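Local coordinates for protein enolase (Unidentified, PDB 3DIP) that probably catalyses a metal-assisted lyase or isomerase reaction that starts with proton abstraction next to a carboxylate, as in the enolase superfamily, at residues A43-L48 with A83-A87; V168-A174 with R213-M217; V257-R261 with A286-D290; E272-G276 with T297-G301; M283-D287 with T314-P318. All blocks are in the same frame, centred on the assembly; numbering follows the deposited sequence.

Interaction 1 comes first along the chain and lies in the N-terminal capping domain, where helices 41-56 and 83-103 cross; the other four belong to the C-terminal barrel domain. Interaction 2 pairs barrel strands 174-177 and 215-219 where they begin, its centre about 37 Å from that of interaction 1. Interactions 3 and 5 have centres about 10 Å apart and share Ala286 and Asp287, the turn leading from helix 277-285 to strand 291-294. Interaction 4, in the loops after strands 268-270 and 291-294, at their C-terminal ends, touches interaction 1 through Arg86 and Trp298, so it joins the two domains. Interactions 2, 3 and 5 all reach a third subunit, whereas 1 and 4 reach the second.

Interaction 1: residues A43-L48 with A83-A87; sequences AVEAVL and AEVRA
Two regular alpha-helical segments, 43-48 and 83-87, cross with their axes 8.6 Å apart at closest approach and a signed angle of -69°. Val44 lies nearest Ala83 (CA-CA 5.3 Å) and Val47 nearest Glu84 (CA-CA 6.3 Å). Ala87, the residue with the most surface covered, points its CB at the first helix: it lies 3.7 Å from CG1 of Val47, 3.9 Å from CG1 of Val44 and 3.9 Å from CG of Leu48. Both valines take the t rotamer. Val44 also places CG2 3.6 Å from NH1 of Arg86, and Val47 sets CG2 4.3 Å from CB of Ala83. At the N-terminal end two alanines meet directly, Ala43 CB and Ala83 CB at 3.9 Å. No hydrogen bond or salt bridge links the segments; the charges of Arg86 and Glu84 are met by Glu84 and Arg86 of the second subunit, placing the crossing at a subunit interface. It is a helix-helix packing within the N-terminal capping domain of the enolase superfamily.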
loop_
_atom_site.group_PDB
_atom_site.type_symbol
_atom_site.label_atom_id
_atom_site.label_comp_id
_atom_site.label_asym_id
_atom_site.label_seq_id
_atom_site.Cartn_x
_atom_site.Cartn_y
_atom_site.Cartn_z
ATOM N N ALA A 43 13.505 -23.347 34.100
ATOM C CA ALA A 43 13.943 -23.254 32.714
ATOM C C ALA A 43 15.075 -22.234 32.577
ATOM O O ALA A 43 16.124 -22.542 31.976
ATOM C CB ALA A 43 12.799 -22.895 31.810
ATOM N N VAL A 44 14.872 -21.036 33.138
ATOM C CA VAL A 44 15.858 -19.969 33.024
ATOM C C VAL A 44 17.165 -20.395 33.669
ATOM O O VAL A 44 18.231 -20.219 33.078
ATOM C CB VAL A 44 15.365 -18.606 33.629
ATOM C CG1 VAL A 44 16.500 -17.615 33.720
ATOM C CG2 VAL A 44 14.214 -18.030 32.795
ATOM N N GLU A 45 17.077 -20.956 34.872
ATOM C CA GLU A 45 18.244 -21.531 35.572
ATOM C C GLU A 45 18.986 -22.504 34.658
ATOM O O GLU A 45 20.205 -22.394 34.494
ATOM C CB GLU A 45 17.791 -22.259 36.846
ATOM C CG GLU A 45 18.885 -22.587 37.858
ATOM C CD GLU A 45 18.374 -23.568 38.906
ATOM O OE1 GLU A 45 17.962 -23.122 40.019
ATOM O OE2 GLU A 45 18.338 -24.786 38.586
ATOM N N ALA A 46 18.240 -23.435 34.054
ATOM C CA ALA A 46 18.824 -24.398 33.129
ATOM C C ALA A 46 19.559 -23.727 31.960
ATOM O O ALA A 46 20.713 -24.081 31.667
ATOM C CB ALA A 46 17.778 -25.385 32.645
ATOM N N VAL A 47 18.926 -22.739 31.324
ATOM C CA VAL A 47 19.559 -21.976 30.240
ATOM C C VAL A 47 20.878 -21.345 30.723
ATOM O O VAL A 47 21.943 -21.486 30.081
ATOM C CB VAL A 47 18.613 -20.859 29.645
ATOM C CG1 VAL A 47 19.338 -20.020 28.601
ATOM C CG2 VAL A 47 17.331 -21.467 29.029
ATOM N N LEU A 48 20.801 -20.672 31.867
ATOM C CA LEU A 48 21.938 -19.956 32.402
ATOM C C LEU A 48 23.138 -20.873 32.607
ATOM O O LEU A 48 24.255 -20.505 32.256
ATOM C CB LEU A 48 21.556 -19.231 33.690
ATOM C CG LEU A 48 20.656 -18.012 33.457
ATOM C CD1 LEU A 48 19.856 -17.679 34.718
ATOM C CD2 LEU A 48 21.473 -16.806 32.955
ATOM N N ALA A 83 12.389 -18.513 27.461
ATOM C CA ALA A 83 13.295 -18.746 28.594
ATOM C C ALA A 83 14.754 -18.353 28.229
ATOM O O ALA A 83 15.500 -17.824 29.053
ATOM C CB ALA A 83 13.181 -20.192 29.087
ATOM N N GLU A 84 15.112 -18.554 26.965
ATOM C CA GLU A 84 16.393 -18.121 26.413
ATOM C C GLU A 84 16.624 -16.602 26.571
ATOM O O GLU A 84 17.672 -16.157 27.098
ATOM C CB GLU A 84 16.474 -18.533 24.940
ATOM C CG GLU A 84 16.591 -20.055 24.692
ATOM C CD GLU A 84 15.274 -20.828 24.706
ATOM O OE1 GLU A 84 14.195 -20.271 25.035
ATOM O OE2 GLU A 84 15.313 -22.024 24.383
ATOM N N VAL A 85 15.635 -15.816 26.143
ATOM C CA VAL A 85 15.734 -14.354 26.150
ATOM C C VAL A 85 15.582 -13.755 27.543
ATOM O O VAL A 85 16.204 -12.719 27.843
ATOM C CB VAL A 85 14.744 -13.702 25.128
ATOM C CG1 VAL A 85 14.524 -12.199 25.409
ATOM C CG2 VAL A 85 15.237 -13.933 23.689
ATOM N N ARG A 86 14.779 -14.402 28.393
ATOM C CA ARG A 86 14.700 -14.003 29.802
ATOM C C ARG A 86 16.055 -14.153 30.514
ATOM O O ARG A 86 16.457 -13.287 31.294
ATOM C CB ARG A 86 13.591 -14.772 30.542
ATOM C CG ARG A 86 12.192 -14.442 29.986
ATOM C CD ARG A 86 11.063 -14.756 30.921
ATOM N NE ARG A 86 11.144 -16.110 31.474
ATOM C CZ ARG A 86 10.788 -17.249 30.862
ATOM N NH1 ARG A 86 10.901 -18.390 31.529
ATOM N NH2 ARG A 86 10.322 -17.266 29.622
ATOM N N ALA A 87 16.752 -15.255 30.213
ATOM C CA ALA A 87 18.055 -15.557 30.787
ATOM C C ALA A 87 19.072 -14.550 30.311
ATOM O O ALA A 87 19.866 -14.033 31.104
ATOM C CB ALA A 87 18.473 -16.941 30.406
#

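Interaction 2: residues V168-A174 with R213-M217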
loop_
_atom_site.group_PDB
_atom_site.type_symbol
_atom_site.label_atom_id
_atom_site.label_comp_id
_atom_site.label_asym_id
_atom_site.label_seq_id
_atom_site.Cartn_x
_atom_site.Cartn_y
_atom_site.Cartn_z
ATOM N N VAL A 168 -4.679 9.334 45.053
ATOM C CA VAL A 168 -4.636 10.781 44.783
ATOM C C VAL A 168 -4.010 11.507 45.981
ATOM O O VAL A 168 -3.129 12.357 45.806
ATOM C CB VAL A 168 -6.031 11.387 44.441
ATOM C CG1 VAL A 168 -5.987 12.917 44.384
ATOM C CG2 VAL A 168 -6.544 10.848 43.119
ATOM N N ALA A 169 -4.451 11.147 47.185
ATOM C CA ALA A 169 -3.911 11.722 48.411
ATOM C C ALA A 169 -2.389 11.557 48.472
ATOM O O ALA A 169 -1.673 12.478 48.895
ATOM C CB ALA A 169 -4.586 11.093 49.649
ATOM N N GLU A 170 -1.892 10.400 48.025
ATOM C CA GLU A 170 -0.450 10.127 48.066
ATOM C C GLU A 170 0.319 10.723 46.884
ATOM O O GLU A 170 1.543 10.574 46.804
ATOM C CB GLU A 170 -0.165 8.633 48.187
ATOM C CG GLU A 170 -0.553 8.019 49.532
ATOM C CD GLU A 170 -0.409 6.492 49.548
ATOM O OE1 GLU A 170 0.465 5.941 48.829
ATOM O OE2 GLU A 170 -1.171 5.824 50.281
ATOM N N GLY A 171 -0.392 11.381 45.965
ATOM C CA GLY A 171 0.263 12.093 44.869
ATOM C C GLY A 171 0.484 11.343 43.554
ATOM O O GLY A 171 1.132 11.881 42.655
ATOM N N TYR A 172 -0.042 10.118 43.430
ATOM C CA TYR A 172 0.029 9.374 42.146
ATOM C C TYR A 172 -0.810 10.012 41.044
ATOM O O TYR A 172 -2.012 10.248 41.219
ATOM C CB TYR A 172 -0.392 7.909 42.297
ATOM C CG TYR A 172 0.509 7.132 43.208
ATOM C CD1 TYR A 172 1.711 6.595 42.745
ATOM C CD2 TYR A 172 0.176 6.952 44.544
ATOM C CE1 TYR A 172 2.545 5.893 43.588
ATOM C CE2 TYR A 172 1.008 6.252 45.403
ATOM C CZ TYR A 172 2.187 5.731 44.922
ATOM O OH TYR A 172 2.995 5.039 45.783
ATOM N N ALA A 173 -0.167 10.280 39.909
ATOM C CA ALA A 173 -0.864 10.790 38.742
ATOM C C ALA A 173 -1.694 9.719 37.982
ATOM O O ALA A 173 -2.573 10.079 37.197
ATOM C CB ALA A 173 0.115 11.491 37.802
ATOM N N ALA A 174 -1.427 8.429 38.217
ATOM C CA ALA A 174 -2.080 7.363 37.437
ATOM C C ALA A 174 -2.328 6.090 38.227
ATOM O O ALA A 174 -1.621 5.803 39.194
ATOM C CB ALA A 174 -1.266 7.038 36.162
ATOM N N ARG A 213 -8.822 13.853 38.549
ATOM C CA ARG A 213 -7.603 13.979 39.376
ATOM C C ARG A 213 -6.581 12.835 39.272
ATOM O O ARG A 213 -5.460 12.953 39.776
ATOM C CB ARG A 213 -7.984 14.167 40.835
ATOM C CG ARG A 213 -8.648 15.490 41.078
ATOM C CD ARG A 213 -8.828 15.780 42.554
ATOM N NE ARG A 213 -9.433 17.102 42.727
ATOM C CZ ARG A 213 -10.746 17.320 42.722
ATOM N NH1 ARG A 213 -11.600 16.299 42.562
ATOM N NH2 ARG A 213 -11.212 18.558 42.880
ATOM N N ILE A 214 -6.965 11.728 38.652
ATOM C CA ILE A 214 -6.022 10.659 38.401
ATOM C C ILE A 214 -6.288 10.128 36.986
ATOM O O ILE A 214 -7.437 10.183 36.507
ATOM C CB ILE A 214 -6.118 9.526 39.490
ATOM C CG1 ILE A 214 -4.823 8.700 39.548
ATOM C CG2 ILE A 214 -7.376 8.641 39.292
ATOM C CD1 ILE A 214 -4.668 7.841 40.798
ATOM N N GLU A 215 -5.230 9.652 36.326
ATOM C CA GLU A 215 -5.353 8.913 35.073
ATOM C C GLU A 215 -5.735 7.475 35.379
ATOM O O GLU A 215 -5.329 6.922 36.424
ATOM C CB GLU A 215 -4.042 8.933 34.293
ATOM C CG GLU A 215 -3.558 10.337 33.877
ATOM C CD GLU A 215 -4.287 10.919 32.663
ATOM O OE1 GLU A 215 -5.212 10.266 32.102
ATOM O OE2 GLU A 215 -3.902 12.046 32.265
ATOM N N ILE A 216 -6.531 6.878 34.487
ATOM C CA ILE A 216 -6.865 5.456 34.607
ATOM C C ILE A 216 -6.333 4.657 33.421
ATOM O O ILE A 216 -6.491 5.051 32.264
ATOM C CB ILE A 216 -8.370 5.142 34.739
ATOM C CG1 ILE A 216 -9.082 6.056 35.752
ATOM C CG2 ILE A 216 -8.545 3.650 35.134
ATOM C CD1 ILE A 216 -10.630 5.940 35.697
ATOM N N MET A 217 -5.728 3.519 33.732
ATOM C CA MET A 217 -5.176 2.656 32.722
ATOM C C MET A 217 -5.901 1.317 32.846
ATOM O O MET A 217 -5.964 0.735 33.933
ATOM C CB MET A 217 -3.653 2.544 32.897
ATOM C CG MET A 217 -2.927 3.921 33.208
ATOM S SD MET A 217 -1.363 3.551 34.003
ATOM C CE MET A 217 -0.363 4.925 33.496
HETATM O O HOH W 1 -3.239 12.420 41.210
#
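Ile214 and Val168 fill the approach to the point where strand 174-177 joins strand 215-219 in parallel. Ile214, with both chi angles t, lies along the incoming backbone: its CG1 is 3.5 Å from Ala173 O and its CD1 3.6 Å from Tyr172 O. Val168, also t, reaches from the last turn of helix 160-169 to put CG2 3.9 Å from Ile214 CB. Beyond this pair, the extended Met217 side chain (m, t, t) brings CE to 3.5 Å from Ala174 CB. Glu215, on the same sheet face as Ala174, has chi1 and chi2 both m, and its carboxylate leads away to a salt bridge with Arg231 of the third subunit. The Tyr172 ring (chi1 m) leads away and packs on Val121 and Ala123 of strand 118-125. The backbone supplies the direct bond, Glu215 N to Ala173 O at 2.8 Å, and Ala174 CA lies 3.4 Å from Glu215 O in a CA-H...O contact. Water 1 donates to Tyr172 O (2.5 Å) and Arg213 O (2.7 Å), bridging the strands' approaches. Gly171, at positive phi, ends the helix in a Schellman motif. Helix end, short connection and parallel strand pair together are typical of the N-terminal end of strands in a TIM-type beta/alpha barrel.

Interaction 3: residues V257-R261 with A286-D290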
loop_
_atom_site.group_PDB
_atom_site.type_symbol
_atom_site.label_atom_id
_atom_site.label_comp_id
_atom_site.label_asym_id
_atom_site.label_seq_id
_atom_site.Cartn_x
_atom_site.Cartn_y
_atom_site.Cartn_z
ATOM N N VAL A 257 -4.205 -5.799 16.291
ATOM C CA VAL A 257 -4.065 -4.607 17.126
ATOM C C VAL A 257 -4.203 -3.315 16.301
ATOM O O VAL A 257 -4.909 -2.400 16.704
ATOM C CB VAL A 257 -2.719 -4.617 17.920
ATOM C CG1 VAL A 257 -2.564 -3.344 18.776
ATOM C CG2 VAL A 257 -2.599 -5.885 18.789
ATOM N N ALA A 258 -3.538 -3.243 15.149
ATOM C CA ALA A 258 -3.681 -2.102 14.260
ATOM C C ALA A 258 -5.150 -1.890 13.839
ATOM O O ALA A 258 -5.592 -0.758 13.737
ATOM C CB ALA A 258 -2.782 -2.240 13.037
ATOM N N ASP A 259 -5.894 -2.969 13.579
ATOM C CA ASP A 259 -7.273 -2.831 13.125
ATOM C C ASP A 259 -8.134 -2.355 14.295
ATOM O O ASP A 259 -8.983 -1.480 14.121
ATOM C CB ASP A 259 -7.813 -4.131 12.503
ATOM C CG ASP A 259 -9.322 -4.067 12.211
ATOM O OD1 ASP A 259 -9.759 -3.377 11.259
ATOM O OD2 ASP A 259 -10.082 -4.716 12.945
ATOM N N LEU A 260 -7.879 -2.897 15.482
ATOM C CA LEU A 260 -8.523 -2.443 16.706
ATOM C C LEU A 260 -8.376 -0.937 16.930
ATOM O O LEU A 260 -9.360 -0.233 17.231
ATOM C CB LEU A 260 -7.930 -3.175 17.922
ATOM C CG LEU A 260 -8.418 -2.656 19.282
ATOM C CD1 LEU A 260 -9.947 -2.810 19.401
ATOM C CD2 LEU A 260 -7.704 -3.365 20.427
ATOM N N ARG A 261 -7.133 -0.459 16.823
ATOM C CA ARG A 261 -6.825 0.935 17.107
ATOM C C ARG A 261 -7.482 1.820 16.054
ATOM O O ARG A 261 -7.982 2.885 16.363
ATOM C CB ARG A 261 -5.303 1.142 17.155
ATOM C CG ARG A 261 -4.875 2.550 17.469
ATOM C CD ARG A 261 -3.354 2.653 17.661
ATOM N NE ARG A 261 -2.980 4.050 17.832
ATOM C CZ ARG A 261 -2.725 4.887 16.823
ATOM N NH1 ARG A 261 -2.422 6.158 17.076
ATOM N NH2 ARG A 261 -2.730 4.445 15.560
ATOM N N ALA A 286 3.406 -0.074 12.150
ATOM C CA ALA A 286 2.062 -0.409 11.741
ATOM C C ALA A 286 1.048 0.533 12.383
ATOM O O ALA A 286 -0.142 0.424 12.122
ATOM C CB ALA A 286 1.748 -1.884 12.084
ATOM N N ASP A 287 1.519 1.462 13.217
ATOM C CA ASP A 287 0.617 2.382 13.923
ATOM C C ASP A 287 -0.395 1.624 14.808
ATOM O O ASP A 287 -1.573 2.027 14.960
ATOM C CB ASP A 287 -0.063 3.339 12.918
ATOM C CG ASP A 287 0.860 4.472 12.489
ATOM O OD1 ASP A 287 1.618 4.982 13.358
ATOM O OD2 ASP A 287 0.838 4.853 11.291
ATOM N N ALA A 288 0.093 0.523 15.388
ATOM C CA ALA A 288 -0.712 -0.360 16.228
ATOM C C ALA A 288 -0.895 0.164 17.661
ATOM O O ALA A 288 -1.868 -0.217 18.351
ATOM C CB ALA A 288 -0.107 -1.798 16.248
ATOM N N ILE A 289 0.027 1.023 18.116
ATOM C CA ILE A 289 0.039 1.439 19.543
ATOM C C ILE A 289 0.256 2.938 19.779
ATOM O O ILE A 289 0.903 3.617 18.979
ATOM C CB ILE A 289 1.053 0.607 20.414
ATOM C CG1 ILE A 289 2.498 0.756 19.898
ATOM C CG2 ILE A 289 0.650 -0.857 20.479
ATOM C CD1 ILE A 289 3.540 0.120 20.838
ATOM N N ASP A 290 -0.295 3.442 20.881
ATOM C CA ASP A 290 -0.085 4.823 21.289
ATOM C C ASP A 290 1.027 4.934 22.351
ATOM O O ASP A 290 1.617 5.998 22.536
ATOM C CB ASP A 290 -1.400 5.417 21.806
ATOM C CG ASP A 290 -2.494 5.436 20.744
ATOM O OD1 ASP A 290 -2.483 6.357 19.906
ATOM O OD2 ASP A 290 -3.356 4.522 20.734
#
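Arg261 and Asp290 form the salt bridge at the centre of this contact. Arg261 NH1 donates to Asp290 OD1 at 2.8 Å and Arg261 NE to Asp290 OD2 at 3.0 Å, with a weaker bond from Arg261 NE to Asp290 OD1 at 3.1 Å. The third nitrogen, Arg261 NH2, makes a weak hydrogen bond to Asp287 O at 2.7 Å. The extended Arg261 side chain, t at chi1 to chi3, carries the guanidinium across to the loop, with Arg261 CD 3.3 Å from Ala288 O and Ile289 O over one face. Further back along the helix, Val257 CG1 packs 3.8 Å from Ala288 CB, and Ala258 CB lies 4.2 Å from the same Ala288 CB; the CA atoms of Ala258 and Ala288 are 4.0 Å apart. Asp290 OD2 also accepts from Ile268 N, and Arg261 NH1 bridges to Asp259 of the third subunit. Multiple partners for both charges imply that this partly buried ion pair ties helix 254-264 to the loop leading into strand 291-294, one unit further on, while its charge network continues into a neighbouring subunit.

Interaction 4: residues E272-G276 with T297-G301; sequences ENLAG and TWCGG
Two beta-to-alpha loops of the TIM-type (beta/alpha) barrel, following strands 268-270 and 291-294, meet here beneath the N-terminal domain, at the strand ends where the active site lies in other members of the enolase superfamily. Thr297 leaves the contact to its successor, and its carbonyl accepts from Thr37. Trp298 (-129/-23; chi1 m, chi2 -11°) points toward 272-276: its CE3 lies 3.2 Å from Glu272 O, at the ring edge, and 3.9 Å from Asn273 CA. Its NE1 donates to Phe38 O, and the indole also packs on Arg86. Glu272, t at chi1 and chi2, brings OE1 to 3.7 Å from Trp298 CZ3 and hydrogen-bonds Tyr75 of the second subunit. Trp298 O is 3.2 Å from Ala275 CB, whose backbone is extended (-145/151). Cys299 CA (-88/-6) lies 3.8 Å from Ala275 CA, its side chain (p) directed sideways. Gly300 and Gly301 follow at positive phi; Gly301 N-caps helix 302-314, as Gly276 (85/153) N-caps helix 277-285. The single hydrogen bond between the segments runs from Gly276 N to Cys299 O, 3.0 Å.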
loop_
_atom_site.group_PDB
_atom_site.type_symbol
_atom_site.label_atom_id
_atom_site.label_comp_id
_atom_site.label_asym_id
_atom_site.label_seq_id
_atom_site.Cartn_x
_atom_site.Cartn_y
_atom_site.Cartn_z
ATOM N N GLU A 272 4.579 -5.187 26.955
ATOM C CA GLU A 272 5.017 -5.798 28.225
ATOM C C GLU A 272 5.677 -7.187 28.100
ATOM O O GLU A 272 6.737 -7.430 28.669
ATOM C CB GLU A 272 3.854 -5.907 29.214
ATOM C CG GLU A 272 4.221 -6.705 30.444
ATOM C CD GLU A 272 3.024 -7.067 31.256
ATOM O OE1 GLU A 272 2.658 -8.259 31.242
ATOM O OE2 GLU A 272 2.426 -6.156 31.890
ATOM N N ASN A 273 5.036 -8.091 27.378
ATOM C CA ASN A 273 5.550 -9.443 27.309
ATOM C C ASN A 273 6.181 -9.792 25.949
ATOM O O ASN A 273 6.433 -10.958 25.650
ATOM C CB ASN A 273 4.503 -10.468 27.804
ATOM C CG ASN A 273 3.227 -10.476 26.981
ATOM O OD1 ASN A 273 3.092 -9.754 25.989
ATOM N ND2 ASN A 273 2.287 -11.339 27.373
ATOM N N LEU A 274 6.453 -8.769 25.142
ATOM C CA LEU A 274 7.158 -8.962 23.877
ATOM C C LEU A 274 8.629 -8.740 24.114
ATOM O O LEU A 274 8.999 -8.183 25.144
ATOM C CB LEU A 274 6.682 -7.975 22.828
ATOM C CG LEU A 274 5.241 -8.079 22.361
ATOM C CD1 LEU A 274 5.040 -7.024 21.327
ATOM C CD2 LEU A 274 4.927 -9.458 21.783
ATOM N N ALA A 275 9.461 -9.180 23.164
ATOM C CA ALA A 275 10.923 -9.061 23.283
ATOM C C ALA A 275 11.561 -8.806 21.941
ATOM O O ALA A 275 11.044 -9.253 20.918
ATOM C CB ALA A 275 11.522 -10.323 23.892
ATOM N N GLY A 276 12.695 -8.104 21.968
ATOM C CA GLY A 276 13.526 -7.850 20.788
ATOM C C GLY A 276 13.046 -6.645 20.028
ATOM O O GLY A 276 11.870 -6.320 20.074
ATOM N N THR A 297 13.372 -7.292 32.118
ATOM C CA THR A 297 13.857 -8.634 32.376
ATOM C C THR A 297 13.240 -9.668 31.413
ATOM O O THR A 297 13.470 -10.882 31.557
ATOM C CB THR A 297 13.629 -9.061 33.866
ATOM O OG1 THR A 297 12.240 -9.299 34.108
ATOM C CG2 THR A 297 14.103 -7.992 34.809
ATOM N N TRP A 298 12.484 -9.170 30.430
ATOM C CA TRP A 298 11.783 -9.982 29.444
ATOM C C TRP A 298 12.061 -9.552 27.998
ATOM O O TRP A 298 11.860 -10.319 27.079
ATOM C CB TRP A 298 10.269 -9.848 29.643
ATOM C CG TRP A 298 9.650 -10.612 30.772
ATOM C CD1 TRP A 298 10.235 -11.589 31.545
ATOM C CD2 TRP A 298 8.292 -10.503 31.226
ATOM N NE1 TRP A 298 9.319 -12.076 32.468
ATOM C CE2 TRP A 298 8.121 -11.437 32.282
ATOM C CE3 TRP A 298 7.208 -9.704 30.849
ATOM C CZ2 TRP A 298 6.909 -11.579 32.972
ATOM C CZ3 TRP A 298 6.005 -9.844 31.526
ATOM C CH2 TRP A 298 5.861 -10.782 32.575
ATOM N N CYS A 299 12.468 -8.306 27.791
ATOM C CA CYS A 299 12.577 -7.733 26.449
ATOM C C CYS A 299 13.935 -7.986 25.776
ATOM O O CYS A 299 14.134 -7.668 24.585
ATOM C CB CYS A 299 12.295 -6.224 26.515
ATOM S SG CYS A 299 13.568 -5.239 27.391
ATOM N N GLY A 300 14.865 -8.565 26.530
ATOM C CA GLY A 300 16.242 -8.714 26.079
ATOM C C GLY A 300 17.216 -8.075 27.040
ATOM O O GLY A 300 18.422 -8.372 26.990
ATOM N N GLY A 301 16.710 -7.182 27.904
ATOM C CA GLY A 301 17.544 -6.488 28.891
ATOM C C GLY A 301 17.710 -5.013 28.595
ATOM O O GLY A 301 16.999 -4.464 27.770
#

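Interaction 5: residues M283-D287 with T314-P318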
loop_
_atom_site.group_PDB
_atom_site.type_symbol
_atom_site.label_atom_id
_atom_site.label_comp_id
_atom_site.label_asym_id
_atom_site.label_seq_id
_atom_site.Cartn_x
_atom_site.Cartn_y
_atom_site.Cartn_z
ATOM N N MET A 283 5.344 -3.182 15.586
ATOM C CA MET A 283 4.181 -2.591 16.250
ATOM C C MET A 283 4.126 -1.109 15.888
ATOM O O MET A 283 3.089 -0.603 15.420
ATOM C CB MET A 283 4.249 -2.734 17.782
ATOM C CG MET A 283 3.558 -3.948 18.398
ATOM S SD MET A 283 3.310 -3.887 20.187
ATOM C CE MET A 283 4.920 -3.348 20.723
ATOM N N LEU A 284 5.263 -0.435 16.070
ATOM C CA LEU A 284 5.372 1.010 15.849
ATOM C C LEU A 284 5.128 1.449 14.402
ATOM O O LEU A 284 4.431 2.460 14.182
ATOM C CB LEU A 284 6.727 1.533 16.333
ATOM C CG LEU A 284 6.814 1.569 17.854
ATOM C CD1 LEU A 284 8.263 1.597 18.340
ATOM C CD2 LEU A 284 5.993 2.759 18.390
ATOM N N CYS A 285 5.699 0.706 13.432
ATOM C CA CYS A 285 5.540 1.037 12.003
ATOM C C CYS A 285 4.132 0.830 11.507
ATOM O O CYS A 285 3.730 1.446 10.543
ATOM C CB CYS A 285 6.467 0.192 11.124
ATOM S SG CYS A 285 8.153 0.770 11.207
ATOM N N ALA A 286 3.406 -0.074 12.150
ATOM C CA ALA A 286 2.062 -0.409 11.741
ATOM C C ALA A 286 1.048 0.533 12.383
ATOM O O ALA A 286 -0.142 0.424 12.122
ATOM C CB ALA A 286 1.748 -1.884 12.084
ATOM N N ASP A 287 1.519 1.462 13.217
ATOM C CA ASP A 287 0.617 2.382 13.923
ATOM C C ASP A 287 -0.395 1.624 14.808
ATOM O O ASP A 287 -1.573 2.027 14.960
ATOM C CB ASP A 287 -0.063 3.339 12.918
ATOM C CG ASP A 287 0.860 4.472 12.489
ATOM O OD1 ASP A 287 1.618 4.982 13.358
ATOM O OD2 ASP A 287 0.838 4.853 11.291
ATOM N N THR A 314 12.181 7.826 17.893
ATOM C CA THR A 314 12.079 8.077 16.473
ATOM C C THR A 314 10.600 8.237 16.045
ATOM O O THR A 314 10.250 9.156 15.278
ATOM C CB THR A 314 12.809 6.953 15.684
ATOM O OG1 THR A 314 14.228 7.091 15.883
ATOM C CG2 THR A 314 12.494 7.022 14.197
ATOM N N HIS A 315 9.738 7.369 16.572
ATOM C CA HIS A 315 8.325 7.463 16.290
ATOM C C HIS A 315 7.602 8.550 17.102
ATOM O O HIS A 315 6.390 8.749 16.928
ATOM C CB HIS A 315 7.658 6.112 16.511
ATOM C CG HIS A 315 7.969 5.122 15.443
ATOM N ND1 HIS A 315 9.157 4.416 15.404
ATOM C CD2 HIS A 315 7.269 4.751 14.345
ATOM C CE1 HIS A 315 9.156 3.625 14.348
ATOM N NE2 HIS A 315 8.026 3.815 13.687
ATOM N N ALA A 316 8.339 9.257 17.972
ATOM C CA ALA A 316 7.747 10.235 18.908
ATOM C C ALA A 316 6.683 9.655 19.857
ATOM O O ALA A 316 5.807 10.389 20.313
ATOM C CB ALA A 316 7.165 11.453 18.142
ATOM N N ARG A 317 6.761 8.355 20.148
ATOM C CA ARG A 317 5.787 7.684 21.020
ATOM C C ARG A 317 6.295 7.602 22.448
ATOM O O ARG A 317 7.476 7.363 22.651
ATOM C CB ARG A 317 5.512 6.268 20.527
ATOM C CG ARG A 317 4.935 6.187 19.118
ATOM C CD ARG A 317 3.435 6.063 19.120
ATOM N NE ARG A 317 2.908 6.035 17.765
ATOM C CZ ARG A 317 1.685 6.444 17.422
ATOM N NH1 ARG A 317 0.843 6.929 18.332
ATOM N NH2 ARG A 317 1.308 6.375 16.161
ATOM N N PRO A 318 5.404 7.788 23.443
ATOM C CA PRO A 318 5.786 7.691 24.843
ATOM C C PRO A 318 5.975 6.258 25.357
ATOM O O PRO A 318 5.473 5.292 24.767
ATOM C CB PRO A 318 4.622 8.370 25.563
ATOM C CG PRO A 318 3.465 8.095 24.694
ATOM C CD PRO A 318 3.974 8.136 23.295
HETATM O O HOH W 2 3.977 4.672 15.517
#
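Arg317 supplies the donors on one side, and both its NE and NH2 have partners. Arg317 NH2 makes a salt bridge to Asp287 OD1 at 3.1 Å, weak as a hydrogen bond at that angle, and has a second carboxylate partner in Asp259 of the third subunit. Arg317 NE donates to water 2 at 2.8 Å. The water lies between the segments, placed to donate to Leu284 O (2.6 Å) or Asp287 OD1 (3.2 Å). Leu284 O also accepts from Asp287 N at 3.2 Å within the helix end, and Asp287 O accepts a weak bond from Arg261. On the ring of His315, ND1 is satisfied by Leu311 O, one turn earlier in the chain, while Leu284 CB stands over one face at 3.6 Å from the centroid, 5° off the normal, a clear CH-pi contact. Cys285 SG approaches the edge of the His315 ring, 5.0 Å from its centroid. Leu284 also packs CD2 3.7 Å from Arg317 CG. Asp287 and Ala316, each at positive phi, close helices 277-285 and 302-314 with Schellman motifs. Two consecutive helices ending side by side, each turning into a parallel strand, are typical of the alpha-to-beta end of a TIM-type barrel, here at a subunit interface.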